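Local coordinates for ABC transporter binding protein AcbH (Actinoplanes, PDB 3OO8) that binds beta-D-galactopyranose as the extracellular solute receptor of a bacterial ABC transporter, at residues Ser47-Ala52 and Val58-Asn63; Val143-Lys148 and Asn265-Asn270; Gln228-Ala233 and Pro394-Ile399. The protein carries 2 engineered substitutions. All blocks are in the same frame, centred on the assembly; numbering follows the deposited sequence.

Interaction 1 (Ser47-Ala52 and Val58-Asn63); sequences SLMQQA and VPVTVN
M49 meets V60 and V62 where helix 39-56 of a beta-alpha-beta unit (strand 30-34, helix 39-56, strand 60-64) packs on its second strand, which pairs in parallel with the first. Along the helical segment, L48 and, a turn later, A52 touch another neighbour, Y321 of helix 312-322. M49 carries the contact: its CG stands anti to the carbonyl carbon (chi1 -73°), which brings the thioether over the strand, and bends at chi2 and chi3 lead the end of the chain away again. The middle of the side chain therefore does the touching, and F32 of strand 30-34 also lies against it. The sulfur rides over the V60 fork, with M49 SD 3.9 Å from V60 CG1 and M49 SD 4.1 Å from V60 CG2. M49 crosses V62 at about a right angle, with M49 CG 4.0 Å from V62 CG2. An alanine here would remove CG and SD and is likely to leave a gap beside the methyls of V60 and V62. At A52 the amide is hydrogen-bonded to L48 O. Just beyond, T53 touches V60 and ties the helix to the approach of the strand, T53 OG1 being hydrogen-bonded to V58 O.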
loop_
_atom_site.group_PDB
_atom_site.type_symbol
_atom_site.label_atom_id
_atom_site.label_comp_id
_atom_site.label_asym_id
_atom_site.label_seq_id
_atom_site.Cartn_x
_atom_site.Cartn_y
_atom_site.Cartn_z
ATOM N N SER A 47 -7.788 -19.613 -12.026
ATOM C CA SER A 47 -9.107 -20.034 -11.574
ATOM C C SER A 47 -10.113 -18.914 -11.706
ATOM O O SER A 47 -11.238 -19.134 -12.125
ATOM C CB SER A 47 -9.041 -20.468 -10.108
ATOM O OG SER A 47 -10.297 -20.942 -9.679
ATOM N N LEU A 48 -9.709 -17.697 -11.327
ATOM C CA LEU A 48 -10.614 -16.550 -11.414
ATOM C C LEU A 48 -11.062 -16.317 -12.835
ATOM O O LEU A 48 -12.203 -15.984 -13.059
ATOM C CB LEU A 48 -9.947 -15.266 -10.910
ATOM C CG LEU A 48 -10.798 -13.999 -10.891
ATOM C CD1 LEU A 48 -11.930 -14.159 -9.890
ATOM C CD2 LEU A 48 -9.965 -12.704 -10.615
ATOM N N MET A 49 -10.158 -16.485 -13.798
ATOM C CA MET A 49 -10.566 -16.202 -15.175
ATOM C C MET A 49 -11.541 -17.284 -15.677
ATOM O O MET A 49 -12.432 -16.986 -16.481
ATOM C CB MET A 49 -9.348 -16.015 -16.080
ATOM C CG MET A 49 -8.631 -14.666 -15.819
ATOM S SD MET A 49 -9.646 -13.248 -16.206
ATOM C CE MET A 49 -10.171 -12.752 -14.545
ATOM N N GLN A 50 -11.372 -18.528 -15.205
ATOM C CA GLN A 50 -12.369 -19.575 -15.529
ATOM C C GLN A 50 -13.740 -19.143 -15.006
ATOM O O GLN A 50 -14.739 -19.271 -15.714
ATOM C CB GLN A 50 -11.986 -20.919 -14.914
ATOM C CG GLN A 50 -10.651 -21.436 -15.408
ATOM C CD GLN A 50 -10.352 -22.827 -14.929
ATOM O OE1 GLN A 50 -10.701 -23.207 -13.817
ATOM N NE2 GLN A 50 -9.680 -23.597 -15.773
ATOM N N GLN A 51 -13.799 -18.609 -13.781
ATOM C CA GLN A 51 -15.063 -18.151 -13.205
ATOM C C GLN A 51 -15.620 -16.949 -13.998
ATOM O O GLN A 51 -16.831 -16.853 -14.241
ATOM C CB GLN A 51 -14.931 -17.873 -11.704
ATOM C CG GLN A 51 -14.541 -19.105 -10.864
ATOM C CD GLN A 51 -14.878 -18.895 -9.377
ATOM O OE1 GLN A 51 -15.917 -18.323 -9.054
ATOM N NE2 GLN A 51 -14.048 -19.396 -8.500
ATOM N N ALA A 52 -14.727 -16.073 -14.471
ATOM C CA ALA A 52 -15.119 -14.919 -15.299
ATOM C C ALA A 52 -15.755 -15.362 -16.599
ATOM O O ALA A 52 -16.799 -14.831 -17.022
ATOM C CB ALA A 52 -13.899 -14.001 -15.556
ATOM N N VAL A 58 -17.205 -14.656 -21.755
ATOM C CA VAL A 58 -16.047 -14.223 -22.526
ATOM C C VAL A 58 -14.866 -15.133 -22.281
ATOM O O VAL A 58 -14.427 -15.268 -21.137
ATOM C CB VAL A 58 -15.637 -12.772 -22.144
ATOM C CG1 VAL A 58 -14.336 -12.426 -22.866
ATOM C CG2 VAL A 58 -16.806 -11.794 -22.530
ATOM N N PRO A 59 -14.360 -15.815 -23.322
ATOM C CA PRO A 59 -13.221 -16.688 -23.015
ATOM C C PRO A 59 -11.950 -15.856 -22.837
ATOM O O PRO A 59 -11.864 -14.762 -23.396
ATOM C CB PRO A 59 -13.119 -17.618 -24.239
ATOM C CG PRO A 59 -14.427 -17.396 -25.002
ATOM C CD PRO A 59 -14.849 -15.985 -24.699
ATOM N N VAL A 60 -11.015 -16.341 -22.026
ATOM C CA VAL A 60 -9.799 -15.591 -21.704
ATOM C C VAL A 60 -8.552 -16.434 -21.877
ATOM O O VAL A 60 -8.468 -17.567 -21.392
ATOM C CB VAL A 60 -9.822 -15.119 -20.218
ATOM C CG1 VAL A 60 -8.611 -14.249 -19.865
ATOM C CG2 VAL A 60 -11.121 -14.360 -19.903
ATOM N N THR A 61 -7.559 -15.845 -22.544
ATOM C CA THR A 61 -6.219 -16.412 -22.571
ATOM C C THR A 61 -5.298 -15.574 -21.712
ATOM O O THR A 61 -5.113 -14.390 -21.997
ATOM C CB THR A 61 -5.651 -16.457 -24.018
ATOM O OG1 THR A 61 -6.399 -17.432 -24.746
ATOM C CG2 THR A 61 -4.193 -16.929 -23.976
ATOM N N VAL A 62 -4.699 -16.200 -20.696
ATOM C CA VAL A 62 -3.824 -15.472 -19.785
ATOM C C VAL A 62 -2.399 -15.596 -20.296
ATOM O O VAL A 62 -1.865 -16.705 -20.432
ATOM C CB VAL A 62 -3.911 -15.984 -18.336
ATOM C CG1 VAL A 62 -3.017 -15.138 -17.432
ATOM C CG2 VAL A 62 -5.336 -15.909 -17.818
ATOM N N ASN A 63 -1.801 -14.445 -20.580
ATOM C CA ASN A 63 -0.415 -14.367 -21.012
ATOM C C ASN A 63 0.395 -13.898 -19.816
ATOM O O ASN A 63 0.357 -12.719 -19.466
ATOM C CB ASN A 63 -0.299 -13.403 -22.205
ATOM C CG ASN A 63 -0.941 -13.957 -23.478
ATOM O OD1 ASN A 63 -0.926 -15.166 -23.715
ATOM N ND2 ASN A 63 -1.510 -13.082 -24.306
#

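Interaction 2 (Val143-Lys148 and Asn265-Asn270)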
loop_
_atom_site.group_PDB
_atom_site.type_symbol
_atom_site.label_atom_id
_atom_site.label_comp_id
_atom_site.label_asym_id
_atom_site.label_seq_id
_atom_site.Cartn_x
_atom_site.Cartn_y
_atom_site.Cartn_z
ATOM N N VAL A 143 0.155 -0.674 9.403
ATOM C CA VAL A 143 -0.446 -0.385 10.705
ATOM C C VAL A 143 0.542 -0.858 11.784
ATOM O O VAL A 143 1.579 -1.407 11.457
ATOM C CB VAL A 143 -1.806 -1.175 10.884
ATOM C CG1 VAL A 143 -2.919 -0.520 10.051
ATOM C CG2 VAL A 143 -1.683 -2.615 10.419
ATOM N N VAL A 144 0.232 -0.581 13.053
ATOM C CA VAL A 144 1.151 -0.897 14.176
ATOM C C VAL A 144 0.703 -2.211 14.818
ATOM O O VAL A 144 -0.395 -2.320 15.389
ATOM C CB VAL A 144 1.056 0.194 15.288
ATOM C CG1 VAL A 144 2.087 -0.128 16.365
ATOM C CG2 VAL A 144 1.261 1.624 14.759
ATOM N N PHE A 145 1.586 -3.204 14.776
ATOM C CA PHE A 145 1.283 -4.543 15.313
ATOM C C PHE A 145 1.788 -4.665 16.730
ATOM O O PHE A 145 2.706 -3.963 17.098
ATOM C CB PHE A 145 1.967 -5.593 14.433
ATOM C CG PHE A 145 1.321 -5.705 13.093
ATOM C CD1 PHE A 145 0.257 -6.589 12.890
ATOM C CD2 PHE A 145 1.808 -4.956 12.032
ATOM C CE1 PHE A 145 -0.396 -6.675 11.664
ATOM C CE2 PHE A 145 1.175 -5.033 10.764
ATOM C CZ PHE A 145 0.079 -5.901 10.589
ATOM N N TYR A 146 1.089 -5.490 17.503
ATOM C CA TYR A 146 1.475 -5.753 18.904
ATOM C C TYR A 146 0.943 -7.120 19.298
ATOM O O TYR A 146 0.190 -7.746 18.571
ATOM C CB TYR A 146 0.881 -4.689 19.817
ATOM C CG TYR A 146 -0.627 -4.685 19.906
ATOM C CD1 TYR A 146 -1.281 -5.288 20.969
ATOM C CD2 TYR A 146 -1.403 -4.084 18.910
ATOM C CE1 TYR A 146 -2.666 -5.274 21.056
ATOM C CE2 TYR A 146 -2.794 -4.063 18.981
ATOM C CZ TYR A 146 -3.424 -4.661 20.069
ATOM O OH TYR A 146 -4.795 -4.654 20.189
ATOM N N ASN A 147 1.388 -7.616 20.455
ATOM C CA ASN A 147 0.880 -8.892 20.973
ATOM C C ASN A 147 -0.203 -8.624 22.040
ATOM O O ASN A 147 0.047 -7.919 23.033
ATOM C CB ASN A 147 2.051 -9.617 21.655
ATOM C CG ASN A 147 3.126 -10.013 20.673
ATOM O OD1 ASN A 147 4.290 -9.622 20.803
ATOM N ND2 ASN A 147 2.742 -10.768 19.678
ATOM N N LYS A 148 -1.382 -9.205 21.847
ATOM C CA LYS A 148 -2.521 -8.954 22.747
ATOM C C LYS A 148 -2.222 -9.371 24.179
ATOM O O LYS A 148 -2.528 -8.633 25.125
ATOM C CB LYS A 148 -3.754 -9.697 22.268
ATOM C CG LYS A 148 -4.372 -9.053 21.031
ATOM C CD LYS A 148 -5.549 -9.874 20.506
ATOM C CE LYS A 148 -5.105 -11.165 19.903
ATOM N NZ LYS A 148 -6.247 -11.818 19.181
ATOM N N ASN A 265 1.221 -7.992 5.262
ATOM C CA ASN A 265 1.783 -9.094 4.479
ATOM C C ASN A 265 3.278 -9.294 4.742
ATOM O O ASN A 265 3.952 -10.092 4.088
ATOM C CB ASN A 265 1.455 -8.937 2.998
ATOM C CG ASN A 265 2.290 -7.891 2.323
ATOM O OD1 ASN A 265 3.021 -7.137 2.971
ATOM N ND2 ASN A 265 2.174 -7.815 1.004
ATOM N N GLN A 266 3.792 -8.496 5.676
ATOM C CA GLN A 266 5.173 -8.636 6.140
ATOM C C GLN A 266 5.135 -9.146 7.569
ATOM O O GLN A 266 5.438 -10.335 7.831
ATOM C CB GLN A 266 5.908 -7.296 6.030
ATOM C CG GLN A 266 5.956 -6.791 4.580
ATOM C CD GLN A 266 5.657 -5.318 4.457
ATOM O OE1 GLN A 266 5.982 -4.501 5.319
ATOM N NE2 GLN A 266 5.043 -4.979 3.343
ATOM N N VAL A 267 4.701 -8.297 8.504
ATOM C CA VAL A 267 4.758 -8.662 9.919
ATOM C C VAL A 267 3.914 -9.903 10.225
ATOM O O VAL A 267 4.409 -10.848 10.850
ATOM C CB VAL A 267 4.350 -7.479 10.876
ATOM C CG1 VAL A 267 4.395 -7.942 12.359
ATOM C CG2 VAL A 267 5.273 -6.268 10.653
ATOM N N ALA A 268 2.639 -9.903 9.845
ATOM C CA ALA A 268 1.760 -11.025 10.193
ATOM C C ALA A 268 2.208 -12.298 9.468
ATOM O O ALA A 268 2.166 -13.399 10.043
ATOM C CB ALA A 268 0.306 -10.705 9.869
ATOM N N ALA A 269 2.645 -12.146 8.218
ATOM C CA ALA A 269 3.112 -13.283 7.428
ATOM C C ALA A 269 4.317 -13.928 8.095
ATOM O O ALA A 269 4.524 -15.139 7.962
ATOM C CB ALA A 269 3.453 -12.861 6.004
ATOM N N ASN A 270 5.105 -13.127 8.802
ATOM C CA ASN A 270 6.356 -13.625 9.408
ATOM C C ASN A 270 6.120 -14.433 10.668
ATOM O O ASN A 270 6.993 -15.221 11.072
ATOM C CB ASN A 270 7.307 -12.475 9.735
ATOM C CG ASN A 270 8.766 -12.921 9.815
ATOM O OD1 ASN A 270 9.377 -12.913 10.891
ATOM N ND2 ASN A 270 9.313 -13.339 8.685
#
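F145 lays one face of its ring against the side chain of V267, joining strand 134-147 to the weakly bonded helix 264-270. The branch carbon makes the main approach: V267 CB is 4.1 Å from the centroid of the F145 ring and 24° off the ring normal, which meets the geometry of a CH-pi contact. It is displaced from the ring centre toward the rim on the CD2 side, where V267 CB comes within 3.8 Å of F145 CD2. The methyls fall beyond the rim. V267 CG1, trans to the amide nitrogen (chi1 179°), sits by the root of the ring, 3.9 Å from F145 CG, whereas V267 CG2 lies outward from F145 CD2 at 4.0 Å. The two side chains run antiparallel alongside each other. A268 adds a looser, oblique approach, its CB 4.5 Å from F145 CE1.

L252 of helix 245-253 also touches F145, and the backbone of F145 pairs with M260 of strand 257-261, so the aromatic residue is held both by its sheet and by the helices packed on it. The galactose site is adjacent: the next residue back from V267 is Q266, a galactose-binding residue whose side chain rests on W142, another residue of that site. Within the helix segment Q266 NE2 gives N265 OD1 a weak hydrogen bond, with an N-H...O angle of 123°, while Q266 OE1 is hydrogen-bonded to Q262 NE2 and to the G263 amide.

All three residues that touch are buried and apolar, and no polar bond links the segments. V267 CA, CG1 and CG2 all lie farther from the ring centroid than V267 CB, so its single C-H points inward to the ring: the contact depends on shape and dispersion, with that C-H its directional element.

Interaction 3 (Gln228-Ala233 and Pro394-Ile399)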
loop_
_atom_site.group_PDB
_atom_site.type_symbol
_atom_site.label_atom_id
_atom_site.label_comp_id
_atom_site.label_asym_id
_atom_site.label_seq_id
_atom_site.Cartn_x
_atom_site.Cartn_y
_atom_site.Cartn_z
ATOM N N GLN A 228 8.982 15.656 13.763
ATOM C CA GLN A 228 8.187 14.691 14.533
ATOM C C GLN A 228 8.944 13.375 14.654
ATOM O O GLN A 228 8.919 12.700 15.690
ATOM C CB GLN A 228 6.823 14.440 13.859
ATOM C CG GLN A 228 5.754 13.904 14.826
ATOM C CD GLN A 228 4.854 14.979 15.458
ATOM O OE1 GLN A 228 4.848 16.153 15.056
ATOM N NE2 GLN A 228 4.032 14.555 16.419
ATOM N N TRP A 229 9.648 13.008 13.594
ATOM C CA TRP A 229 10.373 11.741 13.588
ATOM C C TRP A 229 11.535 11.794 14.588
ATOM O O TRP A 229 11.916 10.758 15.157
ATOM C CB TRP A 229 10.894 11.437 12.178
ATOM C CG TRP A 229 11.214 9.995 11.901
ATOM C CD1 TRP A 229 11.611 9.015 12.812
ATOM C CD2 TRP A 229 11.279 9.383 10.617
ATOM N NE1 TRP A 229 11.861 7.836 12.150
ATOM C CE2 TRP A 229 11.661 8.028 10.802
ATOM C CE3 TRP A 229 11.010 9.845 9.315
ATOM C CZ2 TRP A 229 11.801 7.135 9.734
ATOM C CZ3 TRP A 229 11.154 8.952 8.238
ATOM C CH2 TRP A 229 11.519 7.606 8.456
ATOM N N ARG A 230 12.097 12.993 14.798
ATOM C CA ARG A 230 13.173 13.122 15.803
ATOM C C ARG A 230 12.658 12.643 17.143
ATOM O O ARG A 230 13.392 11.988 17.895
ATOM C CB ARG A 230 13.727 14.558 15.884
ATOM C CG ARG A 230 14.637 14.865 14.704
ATOM C CD ARG A 230 15.087 16.318 14.617
ATOM N NE ARG A 230 15.626 16.852 15.863
ATOM C CZ ARG A 230 15.178 17.960 16.452
ATOM N NH1 ARG A 230 14.189 18.668 15.905
ATOM N NH2 ARG A 230 15.736 18.377 17.576
ATOM N N GLU A 231 11.415 12.974 17.452
ATOM C CA GLU A 231 10.820 12.509 18.706
ATOM C C GLU A 231 10.595 11.001 18.680
ATOM O O GLU A 231 11.015 10.265 19.587
ATOM C CB GLU A 231 9.509 13.208 19.029
ATOM C CG GLU A 231 8.888 12.582 20.268
ATOM C CD GLU A 231 7.685 13.300 20.817
ATOM O OE1 GLU A 231 6.981 13.995 20.047
ATOM O OE2 GLU A 231 7.439 13.140 22.030
ATOM N N LEU A 232 9.947 10.535 17.615
ATOM C CA LEU A 232 9.640 9.118 17.444
ATOM C C LEU A 232 10.877 8.221 17.566
ATOM O O LEU A 232 10.795 7.135 18.147
ATOM C CB LEU A 232 8.960 8.880 16.072
ATOM C CG LEU A 232 8.495 7.446 15.760
ATOM C CD1 LEU A 232 7.417 6.930 16.691
ATOM C CD2 LEU A 232 8.056 7.332 14.302
ATOM N N ALA A 233 11.985 8.670 16.981
ATOM C CA ALA A 233 13.213 7.887 16.903
ATOM C C ALA A 233 13.771 7.554 18.277
ATOM O O ALA A 233 14.512 6.566 18.404
ATOM C CB ALA A 233 14.256 8.619 16.056
ATOM N N PRO A 394 19.719 11.821 13.475
ATOM C CA PRO A 394 18.445 12.573 13.422
ATOM C C PRO A 394 18.465 13.976 14.030
ATOM O O PRO A 394 17.781 14.262 15.026
ATOM C CB PRO A 394 17.463 11.641 14.149
ATOM C CG PRO A 394 18.372 10.929 15.173
ATOM C CD PRO A 394 19.646 10.672 14.402
ATOM N N THR A 395 19.194 14.871 13.364
ATOM C CA THR A 395 19.377 16.228 13.846
ATOM C C THR A 395 18.859 17.271 12.868
ATOM O O THR A 395 18.635 16.955 11.692
ATOM C CB THR A 395 20.865 16.495 14.032
ATOM O OG1 THR A 395 21.528 16.317 12.771
ATOM C CG2 THR A 395 21.444 15.525 15.060
ATOM N N PRO A 396 18.695 18.519 13.343
ATOM C CA PRO A 396 18.288 19.588 12.439
ATOM C C PRO A 396 19.195 19.742 11.210
ATOM O O PRO A 396 18.689 20.002 10.105
ATOM C CB PRO A 396 18.338 20.817 13.328
ATOM C CG PRO A 396 17.907 20.247 14.713
ATOM C CD PRO A 396 18.647 18.941 14.761
ATOM N N GLU A 397 20.502 19.569 11.386
ATOM C CA GLU A 397 21.420 19.762 10.259
ATOM C C GLU A 397 21.223 18.657 9.240
ATOM O O GLU A 397 21.293 18.899 8.033
ATOM C CB GLU A 397 22.895 19.838 10.694
ATOM C CG GLU A 397 23.871 20.120 9.536
ATOM C CD GLU A 397 23.555 21.442 8.818
ATOM O OE1 GLU A 397 23.112 22.395 9.500
ATOM O OE2 GLU A 397 23.724 21.522 7.575
ATOM N N THR A 398 20.969 17.446 9.726
ATOM C CA THR A 398 20.799 16.321 8.814
ATOM C C THR A 398 19.486 16.527 8.064
ATOM O O THR A 398 19.418 16.244 6.866
ATOM C CB THR A 398 20.784 14.984 9.534
ATOM O OG1 THR A 398 22.042 14.779 10.202
ATOM C CG2 THR A 398 20.544 13.850 8.546
ATOM N N ILE A 399 18.468 17.040 8.760
ATOM C CA ILE A 399 17.197 17.344 8.098
ATOM C C ILE A 399 17.391 18.360 6.989
ATOM O O ILE A 399 16.837 18.212 5.916
ATOM C CB ILE A 399 16.111 17.810 9.076
ATOM C CG1 ILE A 399 15.797 16.699 10.100
ATOM C CG2 ILE A 399 14.868 18.314 8.289
ATOM C CD1 ILE A 399 14.849 17.133 11.267
#
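R230 crosses the start of helix 396-413 where the C-terminal turn of helix 220-232 packs against the N-terminal turn of that helix in this class 2 solute-binding fold. T395 occupies the N-cap position of the second helix, and P396 is its first residue.

The apolar contacts use the arm of R230. Its CG and CD pass I399, whose CD1 comes to 3.5 Å from R230 CD, the two side chains crossing at about a right angle. The ring of P394 joins this group, with R230 CG 4.3 Å from P394 CB. F390 of helix 377-392 touches both R230 and I399, extending the apolar patch, and W229 meets F390 ring to ring, with planes at about 55°.

The flat group is placed by a bend at chi3 (50°), which turns the guanidinium across P396. The CG-CD edge of P396 lies over one face, CG 3.9 Å above the guanidinium plane and over its centre. P394 O lies at the guanidinium edge, in its plane, and also approaches the arm, 3.2 Å from R230 CG.

Among the polar contacts, D227 forms a long, weak ion pair with R230 NH1, placing a carboxylate of the same helix near the charged end. On the other side of the contact, hydrogen bonds secure the helix start: the I399 amide is bonded to T395 O, T398 OG1 is bonded to Q393 O, and T395 OG1 donates to T398 OG1 at 3.0 Å.

Interaction 2 is the buried contact of the three, interaction 1 is partly buried, and interaction 3 lies at the surface. Interactions 1 and 2 each set a helix against a strand, and both reach the same mixed sheet, although their centres are 34 Å apart. Interaction 3 instead joins a helix to the start of another and the turn leading into it, on the opposite side of the chain's centre from interaction 1. Chemistry follows place: a thioether against valine methyls in the first, an aromatic face under a valine in the second, and an arginine flanked by proline, carbonyl and isoleucine in the third. Interaction 2 alone of the three includes a residue of the sugar site.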